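Local structure of prolyl oligopeptidase (Novosphingobium capsulatum, 1YR2) at residues L376-I381 / L389-D394; D383-V388 / P404-A409; G399-P404 / A442-W447; R419-S424 / L437-A442; F425-Q430 / L502-S507. The protein probably cleaves short peptides on the carboxyl side of proline, and less readily of alanine, acting as a serine endopeptidase. All coordinates share one frame; numbering follows the deposited sequence.

Contact 1: L376-I381 / L389-D394; sequences LFASYI and LAFDLD
Four backbone hydrogen bonds tie residues 376-381 to residues 389-394, and around them lies the tightest part of the contact. Leu376 N donates to Phe391 O at 2.7 Å, and Phe391 N donates in return to Leu376 O. Ala378 and Leu389 exchange a second pair, in which Ala378 N reaches Leu389 O most directly, with an N-H...O angle of 164°; all four donors lie in the plane of the carbonyl they meet. Phe377 and Ala390 sit between as a non-hydrogen-bonded pair, their CA atoms 4.7 Å apart. The CE1 corner of the Phe377 ring rests on Ala390 CB at 3.7 Å, and Val401 and Pro439 add further cover to this ring. On the other face of the sheet, Ala378 CB meets the edge of the Phe391 ring, 4.0 Å from CE1. Farther along, Tyr380 and Leu389 cross at about a right angle, bringing Leu389 CD1 to 3.8 Å from Tyr380 CE2. The looser side is at the partly exposed Leu393 and the exposed Asp394. Beyond Phe391, Leu393 CD2 lies 4.2 Å from Leu376 CG, and Asp394 stands in solvent, its OD1 accepting a hydrogen bond from Lys396 N. This is the antiparallel hairpin formed by the two inner strands of a four-stranded blade in the beta-propeller of prolyl oligopeptidases.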
# COMPACT_ATOMS: atom_id res chain seq x y z
N LEU A 376 -7.87 -13.42 20.31
CA LEU A 376 -6.88 -12.64 19.58
C LEU A 376 -6.99 -12.96 18.11
O LEU A 376 -7.12 -14.11 17.74
CB LEU A 376 -5.46 -13.02 20.01
CG LEU A 376 -5.01 -12.64 21.41
CD1 LEU A 376 -3.88 -13.55 21.86
CD2 LEU A 376 -4.54 -11.16 21.38
N PHE A 377 -6.93 -11.93 17.29
CA PHE A 377 -6.87 -12.08 15.82
C PHE A 377 -5.57 -11.46 15.32
O PHE A 377 -5.36 -10.23 15.39
CB PHE A 377 -8.12 -11.47 15.17
CG PHE A 377 -9.36 -12.20 15.52
CD1 PHE A 377 -9.71 -13.37 14.84
CD2 PHE A 377 -10.07 -11.83 16.65
CE1 PHE A 377 -10.83 -14.10 15.21
CE2 PHE A 377 -11.17 -12.53 17.04
CZ PHE A 377 -11.57 -13.69 16.33
N ALA A 378 -4.72 -12.29 14.73
CA ALA A 378 -3.33 -11.93 14.40
C ALA A 378 -3.18 -11.96 12.88
O ALA A 378 -3.40 -13.00 12.28
CB ALA A 378 -2.37 -12.91 15.03
N SER A 379 -2.90 -10.80 12.28
CA SER A 379 -2.72 -10.68 10.85
C SER A 379 -1.25 -10.84 10.44
O SER A 379 -0.40 -9.99 10.74
CB SER A 379 -3.27 -9.33 10.37
OG SER A 379 -4.65 -9.33 10.57
N TYR A 380 -0.99 -11.94 9.74
CA TYR A 380 0.32 -12.31 9.31
C TYR A 380 0.46 -12.12 7.82
O TYR A 380 -0.54 -12.16 7.05
CB TYR A 380 0.59 -13.80 9.62
CG TYR A 380 0.82 -14.12 11.07
CD1 TYR A 380 2.06 -13.97 11.66
CD2 TYR A 380 -0.23 -14.60 11.85
CE1 TYR A 380 2.26 -14.30 13.00
CE2 TYR A 380 -0.06 -14.88 13.14
CZ TYR A 380 1.18 -14.78 13.73
OH TYR A 380 1.30 -15.13 15.09
N ILE A 381 1.72 -11.99 7.39
CA ILE A 381 2.04 -12.09 5.97
C ILE A 381 2.57 -13.51 5.76
O ILE A 381 3.70 -13.83 6.19
CB ILE A 381 3.05 -11.05 5.50
CG1 ILE A 381 2.55 -9.62 5.76
CG2 ILE A 381 3.28 -11.22 3.99
CD1 ILE A 381 1.23 -9.30 5.20
N LEU A 389 -4.89 -15.40 11.84
CA LEU A 389 -5.05 -16.50 12.76
C LEU A 389 -5.75 -16.08 14.04
O LEU A 389 -5.53 -14.98 14.57
CB LEU A 389 -3.68 -17.14 13.06
CG LEU A 389 -2.92 -17.73 11.87
CD1 LEU A 389 -1.50 -18.28 12.27
CD2 LEU A 389 -3.74 -18.80 11.25
N ALA A 390 -6.58 -16.98 14.56
CA ALA A 390 -7.32 -16.75 15.80
C ALA A 390 -6.71 -17.53 16.92
O ALA A 390 -6.21 -18.66 16.74
CB ALA A 390 -8.78 -17.17 15.64
N PHE A 391 -6.72 -16.93 18.10
CA PHE A 391 -6.19 -17.60 19.32
C PHE A 391 -7.09 -17.24 20.50
O PHE A 391 -7.64 -16.14 20.53
CB PHE A 391 -4.78 -17.13 19.66
CG PHE A 391 -3.78 -17.35 18.59
CD1 PHE A 391 -3.60 -16.38 17.59
CD2 PHE A 391 -3.04 -18.53 18.52
CE1 PHE A 391 -2.69 -16.54 16.59
CE2 PHE A 391 -2.11 -18.70 17.46
CZ PHE A 391 -1.95 -17.65 16.50
N ASP A 392 -7.25 -18.14 21.47
CA ASP A 392 -7.73 -17.76 22.79
C ASP A 392 -6.77 -16.73 23.39
O ASP A 392 -5.63 -16.67 23.02
CB ASP A 392 -7.83 -18.99 23.73
CG ASP A 392 -8.86 -20.02 23.27
OD1 ASP A 392 -9.82 -19.69 22.53
OD2 ASP A 392 -8.79 -21.21 23.59
N LEU A 393 -7.22 -16.00 24.39
CA LEU A 393 -6.43 -14.98 25.02
C LEU A 393 -5.17 -15.53 25.67
O LEU A 393 -4.18 -14.81 25.79
CB LEU A 393 -7.28 -14.20 26.05
CG LEU A 393 -8.46 -13.35 25.48
CD1 LEU A 393 -9.24 -12.57 26.55
CD2 LEU A 393 -7.98 -12.45 24.43
N ASP A 394 -5.17 -16.80 26.00
CA ASP A 394 -3.99 -17.44 26.60
C ASP A 394 -3.05 -18.04 25.55
O ASP A 394 -2.02 -18.66 25.88
CB ASP A 394 -4.44 -18.46 27.64
CG ASP A 394 -5.00 -19.74 27.02
OD1 ASP A 394 -5.36 -19.76 25.82
OD2 ASP A 394 -5.11 -20.80 27.68

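Contact 2: D383-V388 / P404-A409; sequences DAKSQV and PGIGSA
Two successive blades of the beta-propeller meet here, where residues 383-388 of one face residues 404-409, the lead into the first strand of the next. The backbones come nearest at Ser386 and Ser408, and Gly407 O accepts from Ser386 N at 3.0 Å, the donor lying nearly along the C=O axis. Lys385 reaches along the side of this junction. Its CB lies 3.8 Å from Gly407 O, and CG takes the crowded position between the backbone N and the carbonyl carbon (chi1 66°). From there the chain runs extended, so that CD comes 3.9 Å from Ile406 CG2, the two side chains crossing obliquely. A bend at the last torsion (chi4 -67°) then carries NZ away from Ile406, to Gln463 OE1 on a strand of the hydrolase domain and to His382 O, with a weak bond to Asp383 O. The ammonium group is thus satisfied outside the blade junction, while the aliphatic stem does the packing. Farther up the strand, Val388 CG2 touches Ala409 CB. One water donates to Ser386 O and accepts from Gly407 N, doubling the backbone link. Ser386 OG itself accepts twice, first in a nearly straight bond from Ala409 N at 2.8 Å (169°). The second donor is another water, which also donates to Ser408 OG, an atom hydrogen-bonded in addition to Pro504 O.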
# COMPACT_ATOMS: atom_id res chain seq x y z
N ASP A 383 3.25 -16.21 2.80
CA ASP A 383 3.53 -16.30 1.35
C ASP A 383 2.93 -15.12 0.56
O ASP A 383 2.17 -15.30 -0.40
CB ASP A 383 3.09 -17.63 0.78
CG ASP A 383 3.88 -18.82 1.36
OD1 ASP A 383 5.12 -18.83 1.36
OD2 ASP A 383 3.28 -19.80 1.81
N ALA A 384 3.30 -13.92 0.97
CA ALA A 384 3.00 -12.67 0.26
C ALA A 384 1.54 -12.25 0.22
O ALA A 384 1.19 -11.48 -0.62
CB ALA A 384 3.60 -12.73 -1.15
N LYS A 385 0.73 -12.72 1.15
CA LYS A 385 -0.68 -12.38 1.25
C LYS A 385 -1.05 -12.53 2.74
O LYS A 385 -0.26 -13.01 3.54
CB LYS A 385 -1.52 -13.31 0.36
CG LYS A 385 -1.44 -14.79 0.93
CD LYS A 385 -2.10 -15.82 0.14
CE LYS A 385 -1.78 -17.21 0.79
NZ LYS A 385 -0.31 -17.41 0.59
N SER A 386 -2.24 -12.11 3.12
CA SER A 386 -2.64 -12.14 4.50
C SER A 386 -3.14 -13.53 4.92
O SER A 386 -3.82 -14.21 4.18
CB SER A 386 -3.70 -11.07 4.80
OG SER A 386 -3.14 -9.76 4.79
N GLN A 387 -2.77 -13.96 6.13
CA GLN A 387 -3.42 -15.02 6.85
C GLN A 387 -3.74 -14.47 8.24
O GLN A 387 -2.83 -14.02 8.94
CB GLN A 387 -2.48 -16.22 7.02
CG GLN A 387 -3.13 -17.35 7.77
CD GLN A 387 -2.30 -18.56 7.76
OE1 GLN A 387 -1.23 -18.58 8.36
NE2 GLN A 387 -2.79 -19.61 7.10
N VAL A 388 -5.02 -14.51 8.64
CA VAL A 388 -5.44 -14.00 9.93
C VAL A 388 -5.73 -15.20 10.82
O VAL A 388 -6.63 -15.98 10.55
CB VAL A 388 -6.68 -13.09 9.83
CG1 VAL A 388 -7.05 -12.54 11.24
CG2 VAL A 388 -6.44 -11.91 8.85
N PRO A 404 -12.77 -14.11 1.96
CA PRO A 404 -13.47 -14.34 0.69
C PRO A 404 -12.57 -14.94 -0.40
O PRO A 404 -13.07 -15.63 -1.28
CB PRO A 404 -13.94 -12.93 0.25
CG PRO A 404 -13.80 -12.08 1.35
CD PRO A 404 -12.81 -12.69 2.31
N GLY A 405 -11.27 -14.71 -0.32
CA GLY A 405 -10.30 -15.24 -1.25
C GLY A 405 -8.91 -14.74 -0.86
O GLY A 405 -8.73 -14.19 0.26
N ILE A 406 -7.94 -14.91 -1.73
CA ILE A 406 -6.58 -14.37 -1.51
C ILE A 406 -6.63 -12.85 -1.47
O ILE A 406 -7.20 -12.24 -2.33
CB ILE A 406 -5.62 -14.89 -2.61
CG1 ILE A 406 -5.31 -16.37 -2.37
CG2 ILE A 406 -4.31 -14.11 -2.62
CD1 ILE A 406 -4.64 -17.06 -3.59
N GLY A 407 -6.00 -12.25 -0.47
CA GLY A 407 -5.97 -10.81 -0.36
C GLY A 407 -5.19 -10.28 0.81
O GLY A 407 -4.30 -10.93 1.35
N SER A 408 -5.44 -9.02 1.15
CA SER A 408 -4.75 -8.37 2.24
C SER A 408 -5.76 -7.92 3.31
O SER A 408 -6.80 -7.30 3.00
CB SER A 408 -3.99 -7.18 1.72
OG SER A 408 -2.89 -7.62 0.91
N ALA A 409 -5.45 -8.21 4.57
CA ALA A 409 -6.31 -7.77 5.66
C ALA A 409 -5.67 -6.54 6.31
O ALA A 409 -4.48 -6.53 6.62
CB ALA A 409 -6.52 -8.84 6.67
O HOH W 1 -5.00 -14.20 1.63
O HOH W 2 -1.21 -8.84 2.67

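Contact 3: G399-P404 / A442-W447; sequences GAVSLP and AKTTPW
Thr444 and Val401 cross at about a right angle, methyl against methyl, with Thr444 CG2 3.6 Å from Val401 CG1. The torsion of Thr444 (chi1 58°) explains how one side chain serves two purposes: CG2 stands anti to its carbonyl carbon and meets the valine, while OG1, between the backbone N and the carbonyl carbon, is turned across to the other segment and donates to Ser402 O at 2.6 Å. OG1 lies in the carbonyl plane, on a lone pair of Ser402 O. Pro404 lies across the same hydroxyl, its CD 4.2 Å from Thr444 OG1. Ser402 OG reaches the backbone at Lys443. Also held between backbone N and carbonyl carbon (chi1 64°), this OG lies 3.3 Å from Lys443 CA and takes only a weak bond from Thr444 N. Ala442, which with Lys443 forms a G1 beta bulge facing Asp438, presents its O to Ser402 N at 3.1 Å, nearly along the C=O axis. The CA-H of Val401 points at the same oxygen. An alanine in place of Thr444 would lack both OG1 and CG2 and would probably lose the bond to Ser402 O together with the methyl contact to Val401. The contact joins the segment leaving one propeller blade to the outermost strand of the next, and Leu423 of that next blade backs both Val401 and Thr444. Its chemistry implies reliance on neutral bonds, main-chain oxygens accepting from one amide and one hydroxyl, with no salt bridge between these segments.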
# COMPACT_ATOMS: atom_id res chain seq x y z
N GLY A 399 -7.52 -21.72 14.97
CA GLY A 399 -7.64 -21.82 13.53
C GLY A 399 -7.45 -20.49 12.78
O GLY A 399 -7.12 -19.46 13.38
N ALA A 400 -7.66 -20.52 11.48
CA ALA A 400 -7.53 -19.33 10.64
C ALA A 400 -8.91 -18.73 10.39
O ALA A 400 -9.92 -19.46 10.31
CB ALA A 400 -6.89 -19.69 9.31
N VAL A 401 -8.95 -17.41 10.23
CA VAL A 401 -10.15 -16.73 9.78
C VAL A 401 -10.39 -17.05 8.31
O VAL A 401 -9.49 -16.93 7.49
CB VAL A 401 -10.05 -15.18 9.94
CG1 VAL A 401 -11.26 -14.47 9.33
CG2 VAL A 401 -9.95 -14.78 11.40
N SER A 402 -11.62 -17.46 7.97
CA SER A 402 -12.04 -17.65 6.59
C SER A 402 -12.18 -16.27 5.91
O SER A 402 -12.89 -15.41 6.42
CB SER A 402 -13.36 -18.44 6.54
OG SER A 402 -14.42 -17.68 7.18
N LEU A 403 -11.48 -16.04 4.81
CA LEU A 403 -11.57 -14.82 4.02
C LEU A 403 -12.23 -15.11 2.66
O LEU A 403 -12.22 -16.27 2.24
CB LEU A 403 -10.15 -14.28 3.81
CG LEU A 403 -9.32 -13.86 5.03
CD1 LEU A 403 -7.93 -13.49 4.58
CD2 LEU A 403 -9.99 -12.75 5.75
N PRO A 404 -12.77 -14.11 1.96
CA PRO A 404 -13.47 -14.34 0.69
C PRO A 404 -12.57 -14.94 -0.40
O PRO A 404 -13.07 -15.63 -1.28
CB PRO A 404 -13.94 -12.93 0.25
CG PRO A 404 -13.80 -12.08 1.35
CD PRO A 404 -12.81 -12.69 2.31
N ALA A 442 -14.73 -17.47 13.80
CA ALA A 442 -13.64 -16.98 12.97
C ALA A 442 -14.06 -17.00 11.50
O ALA A 442 -13.28 -17.31 10.62
CB ALA A 442 -12.37 -17.82 13.22
N LYS A 443 -15.31 -16.61 11.25
CA LYS A 443 -15.85 -16.55 9.89
C LYS A 443 -16.26 -15.13 9.51
O LYS A 443 -16.88 -14.40 10.28
CB LYS A 443 -17.07 -17.45 9.78
CG LYS A 443 -16.81 -18.97 9.85
CD LYS A 443 -18.15 -19.73 9.69
CE LYS A 443 -17.98 -21.19 9.22
NZ LYS A 443 -16.91 -21.89 10.01
N THR A 444 -15.90 -14.75 8.30
CA THR A 444 -16.30 -13.48 7.75
C THR A 444 -17.49 -13.67 6.85
O THR A 444 -17.67 -14.71 6.24
CB THR A 444 -15.17 -12.80 7.00
OG1 THR A 444 -14.67 -13.64 5.95
CG2 THR A 444 -13.98 -12.55 7.95
N THR A 445 -18.29 -12.62 6.79
CA THR A 445 -19.46 -12.51 5.94
C THR A 445 -19.54 -11.07 5.50
O THR A 445 -18.91 -10.18 6.09
CB THR A 445 -20.78 -12.85 6.70
OG1 THR A 445 -20.82 -12.15 7.94
CG2 THR A 445 -20.86 -14.25 7.11
N PRO A 446 -20.32 -10.80 4.48
CA PRO A 446 -20.53 -9.39 4.07
C PRO A 446 -21.18 -8.51 5.12
O PRO A 446 -22.04 -8.95 5.87
CB PRO A 446 -21.42 -9.53 2.82
CG PRO A 446 -21.17 -10.92 2.36
CD PRO A 446 -20.99 -11.76 3.60
N TRP A 447 -20.76 -7.25 5.18
CA TRP A 447 -21.40 -6.26 6.01
C TRP A 447 -22.20 -5.33 5.09
O TRP A 447 -23.06 -5.79 4.34
CB TRP A 447 -20.35 -5.55 6.88
CG TRP A 447 -20.94 -4.65 7.91
CD1 TRP A 447 -21.88 -5.00 8.86
CD2 TRP A 447 -20.69 -3.23 8.10
NE1 TRP A 447 -22.23 -3.90 9.60
CE2 TRP A 447 -21.53 -2.80 9.16
CE3 TRP A 447 -19.84 -2.30 7.50
CZ2 TRP A 447 -21.54 -1.48 9.62
CZ3 TRP A 447 -19.85 -0.98 7.93
CH2 TRP A 447 -20.71 -0.58 8.99
O HOH W 3 -12.98 -20.53 10.21

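Contact 4: R419-S424 / L437-A442; sequences RHAYLS and LDPATA
Asp438 O is gripped by two amides, Ala442 N at 2.8 Å and Thr441 N at 3.3 Å, which close the turn of the hairpin between the last two strands of this propeller blade. The same residue also forms an Asx turn: its OD1 accepts from Ala440 N at 3.1 Å, met from above the carboxylate plane, and accepts from a water as well. That water also donates weakly to Arg419 O, and so reaches across to the loop before the neighbouring strand. Just before the turn, Ala421 and Leu437 make an antiparallel hydrogen-bonded pair of unequal geometry. The bond from Leu437 N to Ala421 O is short, 2.8 Å, and nearly straight (174°), yet the donor stands well above the carbonyl plane. The return bond, from Ala421 N to Leu437 O, is more bent but runs nearly along the C=O axis. With CG anti to its backbone N (chi1 168°), Leu437 lays CD2 against Ala421 CB at 3.9 Å, on the face that also meets Leu412 and Val401. On the other side of the strand, Tyr422 bonds through OH to Arg116 of the first blade in the chain. Pro439 ends the contact, its CD 3.2 Å from Arg419 O.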
# COMPACT_ATOMS: atom_id res chain seq x y z
N ARG A 419 -19.88 -9.64 20.47
CA ARG A 419 -19.97 -10.69 19.45
C ARG A 419 -19.86 -10.20 18.00
O ARG A 419 -19.74 -11.00 17.11
CB ARG A 419 -21.27 -11.46 19.63
CG ARG A 419 -22.54 -10.72 19.20
CD ARG A 419 -23.78 -11.30 19.85
NE ARG A 419 -24.94 -10.42 19.81
CZ ARG A 419 -26.19 -10.82 20.07
NH1 ARG A 419 -26.43 -12.10 20.39
NH2 ARG A 419 -27.20 -9.96 20.01
N HIS A 420 -19.89 -8.88 17.79
CA HIS A 420 -19.81 -8.28 16.45
C HIS A 420 -18.39 -7.75 16.31
O HIS A 420 -17.93 -6.91 17.12
CB HIS A 420 -20.82 -7.15 16.29
CG HIS A 420 -22.23 -7.61 16.34
ND1 HIS A 420 -22.71 -8.62 15.53
CD2 HIS A 420 -23.25 -7.27 17.17
CE1 HIS A 420 -23.97 -8.87 15.85
NE2 HIS A 420 -24.33 -8.05 16.82
N ALA A 421 -17.67 -8.30 15.35
CA ALA A 421 -16.38 -7.75 14.96
C ALA A 421 -16.34 -7.49 13.45
O ALA A 421 -17.25 -7.87 12.73
CB ALA A 421 -15.26 -8.70 15.38
N TYR A 422 -15.30 -6.82 12.99
CA TYR A 422 -15.19 -6.35 11.59
C TYR A 422 -13.73 -6.43 11.18
O TYR A 422 -12.84 -6.22 12.01
CB TYR A 422 -15.69 -4.91 11.46
CG TYR A 422 -17.10 -4.80 11.98
CD1 TYR A 422 -18.18 -5.09 11.15
CD2 TYR A 422 -17.34 -4.59 13.34
CE1 TYR A 422 -19.51 -5.07 11.64
CE2 TYR A 422 -18.63 -4.59 13.85
CZ TYR A 422 -19.71 -4.84 13.00
OH TYR A 422 -20.97 -4.85 13.53
N LEU A 423 -13.49 -6.73 9.91
CA LEU A 423 -12.16 -6.88 9.34
C LEU A 423 -12.15 -6.18 7.99
O LEU A 423 -13.07 -6.37 7.18
CB LEU A 423 -11.87 -8.39 9.17
CG LEU A 423 -10.56 -8.92 8.63
CD1 LEU A 423 -9.45 -8.44 9.51
CD2 LEU A 423 -10.54 -10.43 8.76
N SER A 424 -11.12 -5.38 7.71
CA SER A 424 -10.96 -4.72 6.44
C SER A 424 -10.16 -5.62 5.47
O SER A 424 -9.11 -6.13 5.82
CB SER A 424 -10.29 -3.36 6.65
OG SER A 424 -10.13 -2.73 5.39
N LEU A 437 -17.08 -10.06 11.00
CA LEU A 437 -16.35 -11.19 11.54
C LEU A 437 -17.07 -11.67 12.77
O LEU A 437 -17.35 -10.91 13.66
CB LEU A 437 -14.92 -10.75 11.91
CG LEU A 437 -14.08 -11.70 12.74
CD1 LEU A 437 -13.75 -12.94 11.96
CD2 LEU A 437 -12.83 -10.94 13.23
N ASP A 438 -17.40 -12.96 12.82
CA ASP A 438 -17.94 -13.57 14.03
C ASP A 438 -16.75 -14.16 14.76
O ASP A 438 -16.16 -15.14 14.32
CB ASP A 438 -18.94 -14.67 13.67
CG ASP A 438 -19.54 -15.34 14.91
OD1 ASP A 438 -19.05 -15.12 16.03
OD2 ASP A 438 -20.49 -16.11 14.82
N PRO A 439 -16.34 -13.56 15.85
CA PRO A 439 -15.10 -13.99 16.48
C PRO A 439 -15.20 -15.38 17.09
O PRO A 439 -14.18 -16.03 17.11
CB PRO A 439 -14.81 -12.85 17.48
CG PRO A 439 -16.06 -12.30 17.79
CD PRO A 439 -16.97 -12.45 16.56
N ALA A 440 -16.39 -15.86 17.46
CA ALA A 440 -16.55 -17.21 18.04
C ALA A 440 -16.33 -18.30 17.01
O ALA A 440 -15.95 -19.39 17.36
CB ALA A 440 -17.95 -17.35 18.66
N THR A 441 -16.62 -18.04 15.73
CA THR A 441 -16.40 -19.04 14.68
C THR A 441 -15.24 -18.70 13.72
O THR A 441 -14.86 -19.53 12.90
CB THR A 441 -17.64 -19.19 13.86
OG1 THR A 441 -17.93 -17.93 13.24
CG2 THR A 441 -18.87 -19.45 14.74
N ALA A 442 -14.73 -17.47 13.80
CA ALA A 442 -13.64 -16.98 12.97
C ALA A 442 -14.06 -17.00 11.50
O ALA A 442 -13.28 -17.31 10.62
CB ALA A 442 -12.37 -17.82 13.22
O HOH W 4 -19.49 -14.21 18.46

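Contact 5: F425-Q430 / L502-S507; sequences FSSFTQ and LTPWFS
Ser427 to Gln430 form a type I turn, closed by Ser427 N to Gln430 O and Gln430 N to Ser427 O, and the extended backbone of residues 502-507 passes beside it, with Ser427 CA and Trp505 CA 4.5 Å apart. The turn is the tip of a beta hairpin in the propeller, and here it meets the loop leading into helix 508-514 of the alpha/beta-hydrolase domain. Phe428 contributes the largest share of the contact. With CG anti to its carbonyl carbon (chi1 -58°), its ring extends along the loop, CZ 3.6 Å from Pro504 CA and CD1 beside Trp505 O. One face of the ring lies under Trp505 N, while its edge is directed at the face of the Trp505 six-membered ring in an offset edge-to-face pair, centroids 5.7 Å apart and planes at 62°. Phe477 and Val479 of the hydrolase sheet also touch this ring. An alanine at Phe428 would probably lose the aromatic pairing with Trp505 and the cover over Pro504, loosening the apolar join between the domains. Phe506 turns its ring so that Ser427 O lies in plane at its edge, and CD1 is 3.4 Å from Phe428 O. Polar linkage between the segments passes through water: one joins Ser426 OG to Phe506 N, and another donates to Phe428 O at 2.7 Å while accepting from Ser507 N at 2.9 Å.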
# COMPACT_ATOMS: atom_id res chain seq x y z
N PHE A 425 -10.68 -5.82 4.27
CA PHE A 425 -10.11 -6.78 3.30
C PHE A 425 -10.02 -6.11 1.93
O PHE A 425 -10.99 -5.44 1.46
CB PHE A 425 -10.97 -8.01 3.23
CG PHE A 425 -10.52 -9.01 2.22
CD1 PHE A 425 -9.49 -9.86 2.50
CD2 PHE A 425 -11.13 -9.08 0.98
CE1 PHE A 425 -9.10 -10.82 1.57
CE2 PHE A 425 -10.70 -10.01 0.02
CZ PHE A 425 -9.71 -10.88 0.32
N SER A 426 -8.92 -6.34 1.22
CA SER A 426 -8.83 -5.87 -0.16
C SER A 426 -8.04 -6.87 -1.01
O SER A 426 -7.30 -7.74 -0.47
CB SER A 426 -8.21 -4.49 -0.20
OG SER A 426 -6.80 -4.61 -0.10
N SER A 427 -8.20 -6.79 -2.31
CA SER A 427 -7.40 -7.63 -3.19
C SER A 427 -7.46 -7.08 -4.60
O SER A 427 -8.05 -6.06 -4.82
CB SER A 427 -7.89 -9.10 -3.17
OG SER A 427 -6.87 -9.95 -3.68
N PHE A 428 -6.84 -7.76 -5.56
CA PHE A 428 -6.77 -7.24 -6.93
C PHE A 428 -8.15 -7.04 -7.54
O PHE A 428 -8.32 -6.19 -8.41
CB PHE A 428 -5.90 -8.14 -7.81
CG PHE A 428 -4.53 -8.30 -7.31
CD1 PHE A 428 -3.63 -7.27 -7.38
CD2 PHE A 428 -4.13 -9.50 -6.67
CE1 PHE A 428 -2.35 -7.39 -6.89
CE2 PHE A 428 -2.81 -9.65 -6.22
CZ PHE A 428 -1.93 -8.58 -6.31
N THR A 429 -9.16 -7.78 -7.07
CA THR A 429 -10.52 -7.59 -7.58
C THR A 429 -11.49 -7.22 -6.51
O THR A 429 -12.72 -7.35 -6.68
CB THR A 429 -11.02 -8.86 -8.26
OG1 THR A 429 -10.86 -9.96 -7.33
CG2 THR A 429 -10.11 -9.17 -9.45
N GLN A 430 -10.98 -6.69 -5.41
CA GLN A 430 -11.81 -6.27 -4.28
C GLN A 430 -11.29 -4.97 -3.71
O GLN A 430 -10.33 -4.95 -2.92
CB GLN A 430 -11.85 -7.38 -3.24
CG GLN A 430 -12.63 -7.06 -1.97
CD GLN A 430 -14.07 -6.81 -2.27
OE1 GLN A 430 -14.83 -7.76 -2.44
NE2 GLN A 430 -14.45 -5.54 -2.35
N LEU A 502 5.10 -6.87 -2.44
CA LEU A 502 3.94 -6.64 -3.26
C LEU A 502 2.79 -7.57 -2.87
O LEU A 502 2.45 -8.51 -3.59
CB LEU A 502 4.27 -6.76 -4.73
CG LEU A 502 5.15 -5.66 -5.29
CD1 LEU A 502 5.24 -5.90 -6.80
CD2 LEU A 502 4.59 -4.28 -5.00
N THR A 503 2.19 -7.27 -1.74
CA THR A 503 1.02 -8.00 -1.27
C THR A 503 -0.21 -7.49 -2.00
O THR A 503 -0.14 -6.44 -2.58
CB THR A 503 0.82 -7.79 0.24
OG1 THR A 503 0.87 -6.41 0.57
CG2 THR A 503 1.98 -8.35 1.00
N PRO A 504 -1.30 -8.25 -2.04
CA PRO A 504 -2.45 -7.82 -2.85
C PRO A 504 -3.02 -6.44 -2.47
O PRO A 504 -3.09 -6.09 -1.31
CB PRO A 504 -3.50 -8.92 -2.59
CG PRO A 504 -2.68 -10.15 -2.25
CD PRO A 504 -1.55 -9.57 -1.40
N TRP A 505 -3.46 -5.71 -3.48
CA TRP A 505 -4.16 -4.46 -3.31
C TRP A 505 -5.07 -4.25 -4.52
O TRP A 505 -4.90 -4.93 -5.53
CB TRP A 505 -3.18 -3.30 -3.14
CG TRP A 505 -2.59 -2.73 -4.40
CD1 TRP A 505 -2.97 -1.58 -5.02
CD2 TRP A 505 -1.52 -3.26 -5.17
NE1 TRP A 505 -2.21 -1.38 -6.16
CE2 TRP A 505 -1.31 -2.41 -6.26
CE3 TRP A 505 -0.72 -4.41 -5.07
CZ2 TRP A 505 -0.33 -2.63 -7.22
CZ3 TRP A 505 0.27 -4.63 -6.02
CH2 TRP A 505 0.45 -3.74 -7.09
N PHE A 506 -5.96 -3.30 -4.42
CA PHE A 506 -6.87 -3.01 -5.52
C PHE A 506 -6.33 -1.87 -6.35
O PHE A 506 -6.17 -0.76 -5.84
CB PHE A 506 -8.33 -2.71 -5.04
CG PHE A 506 -9.23 -2.39 -6.18
CD1 PHE A 506 -9.67 -3.38 -6.98
CD2 PHE A 506 -9.53 -1.08 -6.51
CE1 PHE A 506 -10.46 -3.13 -8.13
CE2 PHE A 506 -10.32 -0.79 -7.64
CZ PHE A 506 -10.78 -1.82 -8.45
N SER A 507 -6.07 -2.15 -7.62
CA SER A 507 -5.64 -1.18 -8.60
C SER A 507 -6.73 -1.05 -9.66
O SER A 507 -7.04 -2.04 -10.33
CB SER A 507 -4.37 -1.70 -9.32
OG SER A 507 -4.08 -0.94 -10.46
O HOH W 5 -6.25 -2.10 -1.71
O HOH W 6 -6.33 -4.51 -9.25

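Contacts 1 to 4 belong to the last two propeller blades in the chain, and contact 5 joins the final blade to the hydrolase domain. Contacts 3 and 4, with centres about 7 Å apart, share Ala442. Contact 1 packs against both, Phe377 CD1 lying 3.7 Å from Val401 CG2 and Phe377 CZ 3.5 Å from Pro439 CB. Contact 2 is the bridge to the domain boundary: its centre is about 9 Å from that of contact 5, and Ser427 OG hydrogen-bonds Ile406 O at 2.7 Å. The probable nucleophile elbow around Ser575 lies in the hydrolase domain and takes no part in any of the five, of which contact 5 alone includes a segment from that domain.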